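Proteasome assembly chaperone family protein (Thermoplasma acidophilum, PDB 3GAA) is of unknown function but, as a PAC2-family relative of proteasome assembly chaperones, may assist in the assembly of proteasome particles. Local coordinates at residues Ala44-Val48 with Leu90-Cys94; Pro129-Ile133 with Pro188-Asp192; Arg137-Ala143 with Leu183-Thr189. Residues are numbered along the deposited sequence.

Contact 1. Residues Ala44-Val48 with Leu90-Cys94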
# COMPACT_ATOMS: atom_id res chain seq x y z
N ALA A 44 -32.00 -20.12 16.78
CA ALA A 44 -31.60 -18.73 16.53
C ALA A 44 -32.85 -17.95 16.35
O ALA A 44 -33.09 -17.03 17.12
CB ALA A 44 -30.74 -18.57 15.30
N SER A 45 -33.68 -18.32 15.38
CA SER A 45 -34.92 -17.58 15.15
C SER A 45 -35.82 -17.51 16.33
O SER A 45 -36.29 -16.42 16.67
CB SER A 45 -35.69 -18.21 14.06
OG SER A 45 -34.88 -18.12 12.96
N TYR A 46 -36.07 -18.65 16.95
CA TYR A 46 -36.87 -18.65 18.15
C TYR A 46 -36.37 -17.61 19.12
O TYR A 46 -37.14 -16.78 19.53
CB TYR A 46 -36.86 -19.99 18.83
CG TYR A 46 -37.73 -20.00 20.06
CD1 TYR A 46 -37.17 -19.94 21.32
CD2 TYR A 46 -39.12 -20.04 19.96
CE1 TYR A 46 -37.97 -19.96 22.46
CE2 TYR A 46 -39.92 -20.06 21.09
CZ TYR A 46 -39.32 -20.02 22.34
OH TYR A 46 -40.05 -20.01 23.49
N ILE A 47 -35.09 -17.63 19.48
CA ILE A 47 -34.69 -16.83 20.60
C ILE A 47 -34.74 -15.34 20.19
O ILE A 47 -35.15 -14.49 20.97
CB ILE A 47 -33.35 -17.32 21.37
CG1 ILE A 47 -32.23 -16.34 21.18
CG2 ILE A 47 -32.80 -18.77 21.09
CD1 ILE A 47 -32.35 -15.13 22.15
N VAL A 48 -34.38 -15.03 18.95
CA VAL A 48 -34.49 -13.68 18.39
C VAL A 48 -35.88 -13.17 18.61
O VAL A 48 -36.08 -12.09 19.16
CB VAL A 48 -34.28 -13.65 16.85
CG1 VAL A 48 -34.87 -12.39 16.27
CG2 VAL A 48 -32.79 -13.72 16.46
N LEU A 90 -26.15 -11.69 22.05
CA LEU A 90 -26.27 -11.52 20.65
C LEU A 90 -26.70 -12.85 20.05
O LEU A 90 -26.45 -13.93 20.62
CB LEU A 90 -24.94 -11.07 20.05
CG LEU A 90 -24.28 -9.78 20.57
CD1 LEU A 90 -23.06 -9.52 19.76
CD2 LEU A 90 -25.17 -8.59 20.49
N VAL A 91 -27.34 -12.77 18.89
CA VAL A 91 -27.56 -13.96 18.08
C VAL A 91 -27.05 -13.74 16.66
O VAL A 91 -27.30 -12.71 16.05
CB VAL A 91 -29.04 -14.39 18.01
CG1 VAL A 91 -29.18 -15.45 16.89
CG2 VAL A 91 -29.57 -14.84 19.45
N ALA A 92 -26.29 -14.70 16.17
CA ALA A 92 -25.77 -14.64 14.84
C ALA A 92 -26.45 -15.79 14.16
O ALA A 92 -26.42 -16.90 14.67
CB ALA A 92 -24.27 -14.84 14.89
N MET A 93 -27.13 -15.51 13.05
CA MET A 93 -27.77 -16.59 12.28
C MET A 93 -27.58 -16.44 10.83
O MET A 93 -27.62 -15.33 10.30
CB MET A 93 -29.27 -16.71 12.50
CG MET A 93 -30.15 -15.52 12.07
SD MET A 93 -31.81 -16.00 12.64
CE MET A 93 -32.87 -14.56 12.64
N CYS A 94 -27.45 -17.59 10.19
CA CYS A 94 -27.39 -17.65 8.76
C CYS A 94 -28.35 -18.68 8.19
O CYS A 94 -28.26 -19.86 8.49
CB CYS A 94 -25.97 -17.94 8.35
SG CYS A 94 -25.79 -17.67 6.56

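Contact 2. Residues Pro129-Ile133 with Pro188-Asp192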
# COMPACT_ATOMS: atom_id res chain seq x y z
N PRO A 129 -28.39 -35.68 13.09
CA PRO A 129 -29.62 -36.29 12.56
C PRO A 129 -29.97 -37.62 13.19
O PRO A 129 -29.10 -38.41 13.50
CB PRO A 129 -29.33 -36.41 11.06
CG PRO A 129 -28.23 -35.43 10.78
CD PRO A 129 -27.40 -35.44 12.03
N ALA A 130 -31.26 -37.81 13.42
CA ALA A 130 -31.80 -39.03 13.98
C ALA A 130 -33.09 -39.36 13.19
O ALA A 130 -33.31 -38.85 12.09
CB ALA A 130 -32.09 -38.82 15.44
N ASN A 131 -33.93 -40.24 13.74
CA ASN A 131 -35.35 -40.31 13.32
C ASN A 131 -36.20 -40.84 14.46
O ASN A 131 -36.10 -42.02 14.79
CB ASN A 131 -35.54 -41.15 12.07
CG ASN A 131 -34.59 -42.32 12.00
OD1 ASN A 131 -34.83 -43.28 11.27
ND2 ASN A 131 -33.49 -42.24 12.74
N GLY A 132 -36.99 -39.94 15.08
CA GLY A 132 -37.66 -40.22 16.37
C GLY A 132 -38.25 -39.00 17.09
O GLY A 132 -38.97 -38.22 16.46
N ILE A 133 -37.92 -38.75 18.37
CA ILE A 133 -36.69 -39.21 19.08
C ILE A 133 -37.07 -39.77 20.45
O ILE A 133 -37.65 -39.04 21.26
CB ILE A 133 -35.66 -38.02 19.27
CG1 ILE A 133 -34.62 -38.03 18.16
CG2 ILE A 133 -34.92 -38.08 20.61
CD1 ILE A 133 -35.18 -38.14 16.76
N PRO A 188 -30.03 -34.58 19.23
CA PRO A 188 -30.52 -35.38 18.13
C PRO A 188 -31.82 -34.81 17.60
O PRO A 188 -32.69 -34.41 18.37
CB PRO A 188 -30.79 -36.75 18.77
CG PRO A 188 -30.32 -36.68 20.17
CD PRO A 188 -30.17 -35.26 20.53
N THR A 189 -31.97 -34.78 16.30
CA THR A 189 -33.18 -34.24 15.72
C THR A 189 -33.66 -35.07 14.49
O THR A 189 -32.87 -35.52 13.67
CB THR A 189 -33.03 -32.67 15.48
OG1 THR A 189 -33.76 -32.23 14.33
CG2 THR A 189 -31.61 -32.24 15.39
N SER A 190 -34.97 -35.30 14.40
CA SER A 190 -35.55 -36.15 13.36
C SER A 190 -35.39 -35.59 11.95
O SER A 190 -35.76 -34.46 11.66
CB SER A 190 -37.05 -36.29 13.64
OG SER A 190 -37.73 -36.92 12.56
N VAL A 191 -34.91 -36.39 11.02
CA VAL A 191 -34.75 -35.86 9.65
C VAL A 191 -36.07 -35.75 8.87
O VAL A 191 -36.32 -34.74 8.24
CB VAL A 191 -33.67 -36.63 8.83
CG1 VAL A 191 -32.31 -36.07 9.13
CG2 VAL A 191 -33.72 -38.13 9.10
N ASP A 192 -36.92 -36.76 8.87
CA ASP A 192 -38.13 -36.65 8.03
C ASP A 192 -39.15 -35.65 8.60
O ASP A 192 -39.46 -34.67 7.93
CB ASP A 192 -38.81 -38.04 7.79
CG ASP A 192 -38.01 -38.93 6.78
OD1 ASP A 192 -38.67 -39.65 5.96
OD2 ASP A 192 -36.74 -38.91 6.80

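Contact 3. Residues Arg137-Ala143 with Leu183-Thr189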
# COMPACT_ATOMS: atom_id res chain seq x y z
N ARG A 137 -34.73 -37.38 25.30
CA ARG A 137 -33.81 -36.80 24.34
C ARG A 137 -32.68 -36.08 25.05
O ARG A 137 -32.91 -35.11 25.75
CB ARG A 137 -34.51 -35.86 23.40
CG ARG A 137 -33.57 -34.81 22.78
CD ARG A 137 -34.04 -34.32 21.45
NE ARG A 137 -35.50 -34.27 21.37
CZ ARG A 137 -36.16 -34.10 20.23
NH1 ARG A 137 -35.51 -33.96 19.07
NH2 ARG A 137 -37.49 -34.05 20.25
N PRO A 138 -31.43 -36.53 24.84
CA PRO A 138 -30.25 -35.95 25.48
C PRO A 138 -29.66 -34.67 24.80
O PRO A 138 -29.87 -34.40 23.61
CB PRO A 138 -29.25 -37.09 25.39
CG PRO A 138 -29.60 -37.79 24.10
CD PRO A 138 -31.07 -37.64 23.93
N VAL A 139 -28.94 -33.88 25.57
CA VAL A 139 -28.14 -32.83 24.97
C VAL A 139 -26.67 -33.17 25.11
O VAL A 139 -26.23 -33.61 26.14
CB VAL A 139 -28.44 -31.41 25.54
CG1 VAL A 139 -27.55 -30.38 24.86
CG2 VAL A 139 -29.83 -31.05 25.27
N PHE A 140 -25.91 -32.94 24.05
CA PHE A 140 -24.48 -33.07 24.13
C PHE A 140 -23.85 -31.76 24.02
O PHE A 140 -24.48 -30.80 23.58
CB PHE A 140 -23.94 -34.00 23.07
CG PHE A 140 -24.57 -35.31 23.10
CD1 PHE A 140 -24.13 -36.27 24.01
CD2 PHE A 140 -25.67 -35.55 22.33
CE1 PHE A 140 -24.78 -37.54 24.09
CE2 PHE A 140 -26.32 -36.81 22.38
CZ PHE A 140 -25.88 -37.81 23.26
N ALA A 141 -22.60 -31.73 24.45
CA ALA A 141 -21.76 -30.56 24.45
C ALA A 141 -20.36 -30.86 23.90
O ALA A 141 -19.73 -31.88 24.25
CB ALA A 141 -21.63 -30.03 25.83
N VAL A 142 -19.84 -29.94 23.08
CA VAL A 142 -18.41 -29.84 22.97
C VAL A 142 -18.00 -28.55 23.66
O VAL A 142 -18.47 -27.50 23.32
CB VAL A 142 -17.90 -29.99 21.54
CG1 VAL A 142 -19.02 -30.35 20.54
CG2 VAL A 142 -17.06 -28.80 21.16
N ALA A 143 -17.18 -28.69 24.72
CA ALA A 143 -16.60 -27.57 25.45
C ALA A 143 -15.25 -28.00 26.01
O ALA A 143 -14.84 -29.12 25.82
CB ALA A 143 -17.52 -27.12 26.57
N LEU A 183 -18.39 -22.94 23.26
CA LEU A 183 -18.89 -24.30 23.28
C LEU A 183 -19.93 -24.46 22.28
O LEU A 183 -20.34 -23.51 21.68
CB LEU A 183 -19.39 -24.78 24.64
CG LEU A 183 -20.39 -24.00 25.43
CD1 LEU A 183 -19.68 -22.75 25.99
CD2 LEU A 183 -21.54 -23.69 24.53
N SER A 184 -20.30 -25.70 22.07
CA SER A 184 -21.39 -26.05 21.22
C SER A 184 -22.37 -27.00 21.96
O SER A 184 -21.93 -27.81 22.74
CB SER A 184 -20.85 -26.67 19.95
OG SER A 184 -21.89 -27.44 19.37
N PHE A 185 -23.68 -26.85 21.75
CA PHE A 185 -24.62 -27.87 22.19
C PHE A 185 -25.20 -28.56 20.94
O PHE A 185 -25.51 -27.90 19.93
CB PHE A 185 -25.76 -27.23 22.98
CG PHE A 185 -25.34 -26.65 24.31
CD1 PHE A 185 -24.75 -27.43 25.28
CD2 PHE A 185 -25.60 -25.36 24.60
CE1 PHE A 185 -24.41 -26.94 26.47
CE2 PHE A 185 -25.24 -24.84 25.83
CZ PHE A 185 -24.64 -25.63 26.75
N ILE A 186 -25.29 -29.88 21.00
CA ILE A 186 -25.89 -30.67 19.94
C ILE A 186 -27.01 -31.56 20.48
O ILE A 186 -26.95 -32.15 21.58
CB ILE A 186 -24.88 -31.55 19.21
CG1 ILE A 186 -23.64 -30.74 18.78
CG2 ILE A 186 -25.53 -32.10 17.97
CD1 ILE A 186 -22.47 -30.77 19.81
N THR A 187 -28.07 -31.65 19.70
CA THR A 187 -29.21 -32.43 20.14
C THR A 187 -29.69 -33.31 18.98
O THR A 187 -29.71 -32.88 17.89
CB THR A 187 -30.30 -31.50 20.68
OG1 THR A 187 -31.13 -32.25 21.56
CG2 THR A 187 -31.14 -30.89 19.57
N PRO A 188 -30.03 -34.58 19.23
CA PRO A 188 -30.52 -35.38 18.13
C PRO A 188 -31.82 -34.81 17.60
O PRO A 188 -32.69 -34.41 18.37
CB PRO A 188 -30.79 -36.75 18.77
CG PRO A 188 -30.32 -36.68 20.17
CD PRO A 188 -30.17 -35.26 20.53
N THR A 189 -31.97 -34.78 16.30
CA THR A 189 -33.18 -34.24 15.72
C THR A 189 -33.66 -35.07 14.49
O THR A 189 -32.87 -35.52 13.67
CB THR A 189 -33.03 -32.67 15.48
OG1 THR A 189 -33.76 -32.23 14.33
CG2 THR A 189 -31.61 -32.24 15.39

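Contact 1. Residues Ala44-Val48 with Leu90-Cys94
V91 and M93 are where strand 90-94 meets the helix; both residues send their CA-to-CB bonds toward 44-48, while L90, A92 and C94 between and beside them point away. From the helix, A44 settles against the pair. Its CB lies 3.7 Å from M93 CB and 3.8 Å from V91 CG1, and because the side chain is a single methyl, the backbones can come close here, A44 CA and M93 CA being 6.1 Å apart. One turn later V48 faces the same way, with V48 CG2 3.9 Å from M93 CE and 4.0 Å from V91 CG1. The bond from V48 N to A44 O (3.0 Å) sets that one-turn spacing. Here one layer of an alpha/beta fold packs on another: helix 39-51 lies across the sheet that contains 89-94, the two segment axes 8.9 Å apart and running at 141°, closer to antiparallel than parallel. I47 leaves the helix sideways, yet its CG1 atom reaches V91 CG2 at 3.5 Å. M93 stretches its thioether along the helix, placing SD 3.7 Å from S45 OG; that hydroxyl is hydrogen-bonded to V41 O in the preceding turn. No hydrogen bond crosses between the segments. Strand 89-94 spends its backbone bonds on its sheet neighbours, A92 with L30 and G32, and V91 with Y82.

Contact 2. Residues Pro129-Ile133 with Pro188-Asp192
At P129 strand 121-130 is close to its end, and the proline ring packs against the neighbouring chain segment through P129 CB and V191 CG1, 3.6 Å apart. P129 CA also makes a CA-H...O contact with T189 O at 3.5 Å, while elsewhere its ring rests on S36 and T37. Next comes A130, which carries both hydrogen bonds of this contact. A130 N donates to T189 O at 2.8 Å, and A130 O receives a bond from V191 N at 3.1 Å, so one residue reaches the two residues that flank S190, as parallel pairing requires. The methyl of A130 lies on the same face of the sheet as the side chain of S190, and A130 CB approaches P188 CB at 4.1 Å. N131 has left the strand, though its backbone still passes close by, with N131 CA 4.2 Å from S190 CA. G132 follows with an unusual backbone (phi 166°, psi -127°) and a cis peptide bond leading into I133; its carbonyl G132 O lies 3.9 Å from S190 CB. The chain thus bends back, and I133 points toward 188-192: I133 CG1 sits 4.1 Å from P188 CB, and I133 CD1 is 3.7 Å from S190 N. That amide is itself bonded to D195 OD2. Two adjacent parallel strands, both ending here and giving way to loops, form the carboxyl-end rim of an alpha/beta sheet, the rim on which many folds of this class carry their binding sites, although none is identified here.

Contact 3. Residues Arg137-Ala143 with Leu183-Thr189
V142 and I186 meet at the apolar centre, V142 CG1 to I186 CD1 at 3.6 Å, on the face of the sheet that also carries F140 and S184. V142 also packs on L75 of the second subunit, so this face reaches toward the subunit boundary. On the other face, A141 CB lies 4.1 Å from F185 CD1, and V139 CG1 lies 4.1 Å from F185 CB, while the F185 ring continues onto F151 with the two planes at about 45°. Farther along, A143 CB meets L183 CB at an equally short 3.6 Å. Between the two faces runs the backbone ladder. F140 and I186 are bonded both ways, F140 N to I186 O at 2.8 Å and I186 N to F140 O at 2.9 Å; V142 and S184 repeat the pattern, V142 N to S184 O at 3.0 Å and S184 N to V142 O at 2.9 Å. A141 and F185 between them form a non-hydrogen-bonded pair. Before strand 140-142 begins, the lead-in R137-P138 is still held: T187 OG1 donates to P138 O at 3.2 Å, and R137 NH1 to P188 O at 2.9 Å. The same NH1 forms a salt bridge with D195, so the arginine ties three parts of the chain together. This is a regular antiparallel ladder, by which the short strand 140-142 joins a mixed alpha/beta sheet beside strand 181-190.

Overall arrangement
All three contacts involve one mixed sheet. Contact 1 comes first along the chain and closes before the others open; it lays helix 39-51 on strand 89-94, with its centre 6 Å from that of the chain. Contacts 2 and 3 share P188 and T189 and use strand 181-190 from its two sides, parallel to 121-130 in contact 2 and antiparallel to 140-142 in contact 3, with centres 14 Å apart. Contact 1 lies about 22 Å from contact 2 and 17 Å from contact 3, centre to centre, and touches neither. In the sheet, strand 28-32 lies between 89-94 and 121-130, and 181-190 follows next, so these regions form one continuous alpha/beta body.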